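Local coordinates for minor fimbrium subunit Mfa5 (Porphyromonas gingivalis ATCC 33277, PDB 6TO1), which serves as an accessory subunit of the minor (Mfa1) fimbriae, surface pili that mediate biofilm formation and adhesion to host cells and other oral bacteria, at residues D104-N109 with I422-T427; I143-S148 with M233-A238. One frame throughout, in Å; residues are numbered along the deposited sequence.

Interaction 1. Residues D104-N109 with I422-T427; sequences DPENPN and IVKNLT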
loop_
_atom_site.group_PDB
_atom_site.type_symbol
_atom_site.label_atom_id
_atom_site.label_comp_id
_atom_site.label_asym_id
_atom_site.label_seq_id
_atom_site.Cartn_x
_atom_site.Cartn_y
_atom_site.Cartn_z
ATOM N N ASP A 104 -3.278 30.797 -21.367
ATOM C CA ASP A 104 -2.602 30.183 -22.490
ATOM C C ASP A 104 -2.676 31.142 -23.680
ATOM O O ASP A 104 -3.769 31.622 -24.014
ATOM C CB ASP A 104 -3.220 28.841 -22.859
ATOM C CG ASP A 104 -2.411 28.093 -23.909
ATOM O OD1 ASP A 104 -1.847 27.011 -23.614
ATOM O OD2 ASP A 104 -2.337 28.576 -25.061
ATOM N N PRO A 105 -1.559 31.441 -24.332
ATOM C CA PRO A 105 -1.581 32.459 -25.399
ATOM C C PRO A 105 -2.187 31.966 -26.704
ATOM O O PRO A 105 -2.785 32.751 -27.446
ATOM C CB PRO A 105 -0.096 32.805 -25.580
ATOM C CG PRO A 105 0.615 31.513 -25.268
ATOM C CD PRO A 105 -0.228 30.812 -24.190
ATOM N N GLU A 106 -2.054 30.665 -26.985
ATOM C CA GLU A 106 -2.616 30.118 -28.216
ATOM C C GLU A 106 -4.139 30.092 -28.182
ATOM O O GLU A 106 -4.795 30.352 -29.196
ATOM C CB GLU A 106 -2.069 28.719 -28.450
ATOM C CG GLU A 106 -0.632 28.710 -28.931
ATOM C CD GLU A 106 -0.120 27.314 -29.182
ATOM O OE1 GLU A 106 0.593 26.772 -28.309
ATOM O OE2 GLU A 106 -0.436 26.755 -30.253
ATOM N N ASN A 107 -4.722 29.751 -27.037
ATOM C CA ASN A 107 -6.169 29.630 -26.905
ATOM C C ASN A 107 -6.483 29.744 -25.427
ATOM O O ASN A 107 -6.133 28.842 -24.654
ATOM C CB ASN A 107 -6.673 28.317 -27.497
ATOM C CG ASN A 107 -8.189 28.167 -27.398
ATOM O OD1 ASN A 107 -8.870 28.871 -26.632
ATOM N ND2 ASN A 107 -8.729 27.232 -28.178
ATOM N N PRO A 108 -7.139 30.831 -24.997
ATOM C CA PRO A 108 -7.387 31.010 -23.565
ATOM C C PRO A 108 -8.358 30.002 -22.997
ATOM O O PRO A 108 -8.451 29.892 -21.771
ATOM C CB PRO A 108 -7.950 32.431 -23.479
ATOM C CG PRO A 108 -8.613 32.618 -24.806
ATOM C CD PRO A 108 -7.731 31.922 -25.797
ATOM N N ASN A 109 -9.116 29.303 -23.840
ATOM C CA ASN A 109 -10.022 28.243 -23.371
ATOM C C ASN A 109 -9.162 26.998 -23.188
ATOM O O ASN A 109 -9.101 26.109 -24.033
ATOM C CB ASN A 109 -11.158 28.021 -24.360
ATOM C CG ASN A 109 -12.042 29.263 -24.526
ATOM O OD1 ASN A 109 -12.764 29.665 -23.619
ATOM N ND2 ASN A 109 -12.011 29.844 -25.717
ATOM N N ILE A 422 -9.625 19.048 -27.372
ATOM C CA ILE A 422 -8.457 18.403 -27.951
ATOM C C ILE A 422 -7.280 18.558 -27.004
ATOM O O ILE A 422 -7.210 19.506 -26.216
ATOM C CB ILE A 422 -8.142 18.987 -29.332
ATOM C CG1 ILE A 422 -7.828 20.464 -29.209
ATOM C CG2 ILE A 422 -9.339 18.825 -30.272
ATOM C CD1 ILE A 422 -7.633 21.136 -30.579
ATOM N N VAL A 423 -6.380 17.594 -27.063
ATOM C CA VAL A 423 -5.231 17.550 -26.180
ATOM C C VAL A 423 -4.087 18.269 -26.870
ATOM O O VAL A 423 -3.735 17.950 -28.009
ATOM C CB VAL A 423 -4.845 16.106 -25.826
ATOM C CG1 VAL A 423 -3.674 16.125 -24.853
ATOM C CG2 VAL A 423 -6.009 15.369 -25.201
ATOM N N LYS A 424 -3.522 19.251 -26.184
ATOM C CA LYS A 424 -2.425 20.031 -26.738
ATOM C C LYS A 424 -1.308 19.106 -27.193
ATOM O O LYS A 424 -0.904 18.197 -26.467
ATOM C CB LYS A 424 -1.932 21.013 -25.676
ATOM C CG LYS A 424 -0.798 21.934 -26.132
ATOM C CD LYS A 424 -0.431 22.910 -25.033
ATOM C CE LYS A 424 0.713 23.850 -25.440
ATOM N NZ LYS A 424 0.328 24.705 -26.587
ATOM N N ASN A 425 -0.884 19.298 -28.438
ATOM C CA ASN A 425 0.307 18.730 -29.066
ATOM C C ASN A 425 0.194 17.260 -29.417
ATOM O O ASN A 425 1.198 16.654 -29.809
ATOM C CB ASN A 425 1.560 18.931 -28.208
ATOM C CG ASN A 425 2.002 20.375 -28.158
ATOM O OD1 ASN A 425 1.690 21.158 -29.055
ATOM N ND2 ASN A 425 2.702 20.746 -27.094
ATOM N N LEU A 426 -0.984 16.662 -29.310
ATOM C CA LEU A 426 -1.151 15.254 -29.657
ATOM C C LEU A 426 -1.742 15.206 -31.065
ATOM O O LEU A 426 -2.938 15.441 -31.265
ATOM C CB LEU A 426 -2.021 14.526 -28.641
ATOM C CG LEU A 426 -1.512 14.566 -27.201
ATOM C CD1 LEU A 426 -2.168 13.417 -26.394
ATOM C CD2 LEU A 426 -0.007 14.497 -27.066
ATOM N N THR A 427 -0.886 14.914 -32.044
ATOM C CA THR A 427 -1.288 14.895 -33.442
ATOM C C THR A 427 -1.332 13.498 -34.034
ATOM O O THR A 427 -2.040 13.290 -35.025
ATOM C CB THR A 427 -0.328 15.745 -34.287
ATOM O OG1 THR A 427 0.990 15.185 -34.210
ATOM C CG2 THR A 427 -0.299 17.174 -33.786
#
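The closest CA atoms of the two segments, those of Glu-106 and Lys-424, are 10.2 Å apart, so the loop 104-109 and the turn that follows strand 421-423 are joined by side chains alone. Lys-424 does most of the reaching. Its CG stands anti to the backbone N (chi1 -178°) and the chain stays straight as far as CE, where a final bend (chi4 63°) brings the ammonium group to Glu-106. There NZ lies 2.7 Å from Glu-106 OE1, a close salt bridge in which the two side chains cross at about a right angle and one carboxylate oxygen does the touching. Glu-106 is exposed, so solvent probably weakens this attraction.

A second acid lies near the same ammonium group. Asp-104 OD1 is 4.3 Å from Lys-424 NZ, too far for a salt bridge but near enough that the opposite charges probably still attract. That oxygen is engaged by Arg-470 and by the hydroxyl of Tyr-472, and the same hydroxyl is hydrogen-bonded to Lys-424 NZ; strand 463-473 thus supplies the link between the buried aspartate and the lysine.

The other oxygen, Asp-104 OD2, turns back on its own loop and takes weak hydrogen bonds from Glu-106 N at 2.9 Å and Asn-107 N at 3.3 Å. Further on, Asn-107 OD1 accepts from Asn-109 N at 2.8 Å, closing an Asx turn, with the donor lying above the carbonyl plane.

On the opposing side, Val-423 to Leu-426 form a type II beta turn, with Lys-424 at its second position. The whole is a charged bridge between loops at the strand ends of an antiparallel beta-sheet: 104-109 connects strands 90-98 and 110-119, and both 110-119 and 421-423 pair with strand 463-473.

Interaction 2. Residues I143-S148 with M233-A238; sequences IARLKS and MSDGLA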
loop_
_atom_site.group_PDB
_atom_site.type_symbol
_atom_site.label_atom_id
_atom_site.label_comp_id
_atom_site.label_asym_id
_atom_site.label_seq_id
_atom_site.Cartn_x
_atom_site.Cartn_y
_atom_site.Cartn_z
ATOM N N ILE A 143 22.306 -13.660 39.446
ATOM C CA ILE A 143 21.198 -12.710 39.372
ATOM C C ILE A 143 21.367 -11.662 38.284
ATOM O O ILE A 143 20.376 -11.036 37.884
ATOM C CB ILE A 143 20.977 -12.048 40.753
ATOM C CG1 ILE A 143 19.698 -11.213 40.780
ATOM C CG2 ILE A 143 22.152 -11.134 41.090
ATOM C CD1 ILE A 143 18.403 -11.986 40.756
ATOM N N ALA A 144 22.583 -11.438 37.782
ATOM C CA ALA A 144 22.715 -10.578 36.615
ATOM C C ALA A 144 21.906 -11.097 35.430
ATOM O O ALA A 144 21.496 -10.298 34.581
ATOM C CB ALA A 144 24.186 -10.430 36.226
ATOM N N ARG A 145 21.635 -12.406 35.383
ATOM C CA ARG A 145 20.818 -12.957 34.305
ATOM C C ARG A 145 19.393 -12.425 34.372
ATOM O O ARG A 145 18.901 -11.826 33.409
ATOM C CB ARG A 145 20.824 -14.486 34.382
ATOM C CG ARG A 145 22.177 -15.119 34.092
ATOM C CD ARG A 145 22.104 -16.645 34.126
ATOM N NE ARG A 145 23.424 -17.273 34.078
ATOM C CZ ARG A 145 23.634 -18.580 34.206
ATOM N NH1 ARG A 145 22.614 -19.414 34.361
ATOM N NH2 ARG A 145 24.860 -19.064 34.162
ATOM N N LEU A 146 18.711 -12.632 35.508
ATOM C CA LEU A 146 17.333 -12.154 35.618
ATOM C C LEU A 146 17.282 -10.630 35.516
ATOM O O LEU A 146 16.371 -10.069 34.893
ATOM C CB LEU A 146 16.696 -12.645 36.918
ATOM C CG LEU A 146 15.195 -12.363 37.013
ATOM C CD1 LEU A 146 14.426 -12.941 35.798
ATOM C CD2 LEU A 146 14.584 -12.876 38.308
ATOM N N LYS A 147 18.269 -9.939 36.096
ATOM C CA LYS A 147 18.281 -8.482 35.987
ATOM C C LYS A 147 18.328 -8.055 34.529
ATOM O O LYS A 147 17.622 -7.119 34.125
ATOM C CB LYS A 147 19.447 -7.887 36.794
ATOM C CG LYS A 147 19.083 -7.694 38.288
ATOM C CD LYS A 147 20.297 -7.796 39.226
ATOM C CE LYS A 147 21.363 -6.744 38.924
ATOM N NZ LYS A 147 22.336 -6.583 40.056
ATOM N N SER A 148 19.108 -8.773 33.699
ATOM C CA SER A 148 19.216 -8.437 32.283
ATOM C C SER A 148 17.942 -8.808 31.530
ATOM O O SER A 148 17.523 -8.087 30.619
ATOM C CB SER A 148 20.416 -9.157 31.654
ATOM O OG SER A 148 20.514 -8.867 30.281
ATOM N N MET A 233 13.193 -16.102 26.453
ATOM C CA MET A 233 14.332 -15.488 27.116
ATOM C C MET A 233 14.727 -16.411 28.259
ATOM O O MET A 233 14.010 -16.507 29.264
ATOM C CB MET A 233 13.957 -14.090 27.623
ATOM C CG MET A 233 13.693 -13.124 26.478
ATOM S SD MET A 233 12.548 -11.771 26.825
ATOM C CE MET A 233 13.397 -10.980 28.186
ATOM N N SER A 234 15.845 -17.108 28.111
ATOM C CA SER A 234 16.174 -18.161 29.059
ATOM C C SER A 234 17.682 -18.312 29.134
ATOM O O SER A 234 18.396 -17.968 28.194
ATOM C CB SER A 234 15.507 -19.482 28.638
ATOM O OG SER A 234 15.972 -20.544 29.459
ATOM N N ASP A 235 18.176 -18.863 30.250
ATOM C CA ASP A 235 19.595 -19.199 30.194
ATOM C C ASP A 235 19.843 -20.533 29.504
ATOM O O ASP A 235 21.005 -20.885 29.286
ATOM C CB ASP A 235 20.261 -19.179 31.572
ATOM C CG ASP A 235 19.714 -20.204 32.534
ATOM O OD1 ASP A 235 19.285 -21.320 32.115
ATOM O OD2 ASP A 235 19.728 -19.878 33.751
ATOM N N GLY A 236 18.791 -21.265 29.134
ATOM C CA GLY A 236 18.909 -22.365 28.192
ATOM C C GLY A 236 18.977 -23.752 28.797
ATOM O O GLY A 236 18.931 -24.745 28.043
ATOM N N LEU A 237 19.130 -23.875 30.102
ATOM C CA LEU A 237 19.202 -25.194 30.724
ATOM C C LEU A 237 17.848 -25.585 31.305
ATOM O O LEU A 237 17.547 -25.302 32.468
ATOM C CB LEU A 237 20.296 -25.208 31.788
ATOM C CG LEU A 237 20.547 -26.577 32.420
ATOM C CD1 LEU A 237 20.966 -27.561 31.305
ATOM C CD2 LEU A 237 21.558 -26.565 33.537
ATOM N N ALA A 238 17.028 -26.279 30.508
ATOM C CA ALA A 238 15.742 -26.745 31.007
ATOM C C ALA A 238 15.952 -27.872 32.010
ATOM O O ALA A 238 16.831 -28.720 31.847
ATOM C CB ALA A 238 14.838 -27.196 29.850
#
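Arg-145 meets Asp-235 in a single salt bridge whose geometry departs from the familiar side-by-side pairing of arginine with a carboxylate. Arg-145 NH1 lies 3.0 Å from Asp-235 OD2, but the guanidinium and carboxylate planes are 83° apart. The nitrogen meets the oxygen from above the carboxylate plane, 58° out of it, while the oxygen stays near the guanidinium plane at its edge. The hydrogen bond itself is bent, with an N-H...O angle of 133°.

Arg-145 projects from helix 143-160 with its chain extended from CG to NE, which carries the guanidinium across to the end of strand 227-234. Its aliphatic part follows Asp-235 more loosely, CD being 4.0 Å from Asp-235 CB. The guanidinium also has a long, weak ion pair with Asp-364 through NH2.

Asp-235 is buried, and both its oxygens are occupied. OD2 accepts from Arg-145 and is also hydrogen-bonded to the hydroxyl of Ser-137. OD1 faces its own loop, where Leu-237 N lies 3.3 Å away in a nearly straight bond that forms an Asx turn. The first torsion of Asp-235 sets CG between the backbone N and the carbonyl carbon, from where OD1 can accept from Leu-237 N. Just before it, Ser-234 OG accepts from Gly-236 N at 2.9 Å, an ST turn that further fixes the loop.

The side chain of Asp-235 is about 4 Å from the bound magnesium ion, which is coordinated by Ser-135, Ser-137 and Thr-207. Asp-235 therefore contacts a metal ligand, Ser-137, from the second shell. This placement, where a central parallel strand ends beside the metal-binding loops, is that of the metal ion-dependent adhesion site of a von Willebrand factor type A domain.

Interactions 1 and 2 show one chemistry, a lone salt bridge in a partly buried contact, used in two settings. Their centres are 75 Å apart, on opposite sides of the chain's centre, and they share no helix or strand. Interaction 1 lies toward the surface of an antiparallel beta region, where an exposed acid meets a lysine and a buried acid lends longer-range charge. Interaction 2 joins a helix to a central strand end of the type A domain, and its buried acid is also tied to a magnesium ligand. Along the chain, residues 143-148 and 233-238 both fall between 104-109 and 422-427, so the type A domain is inserted between strands of the beta region.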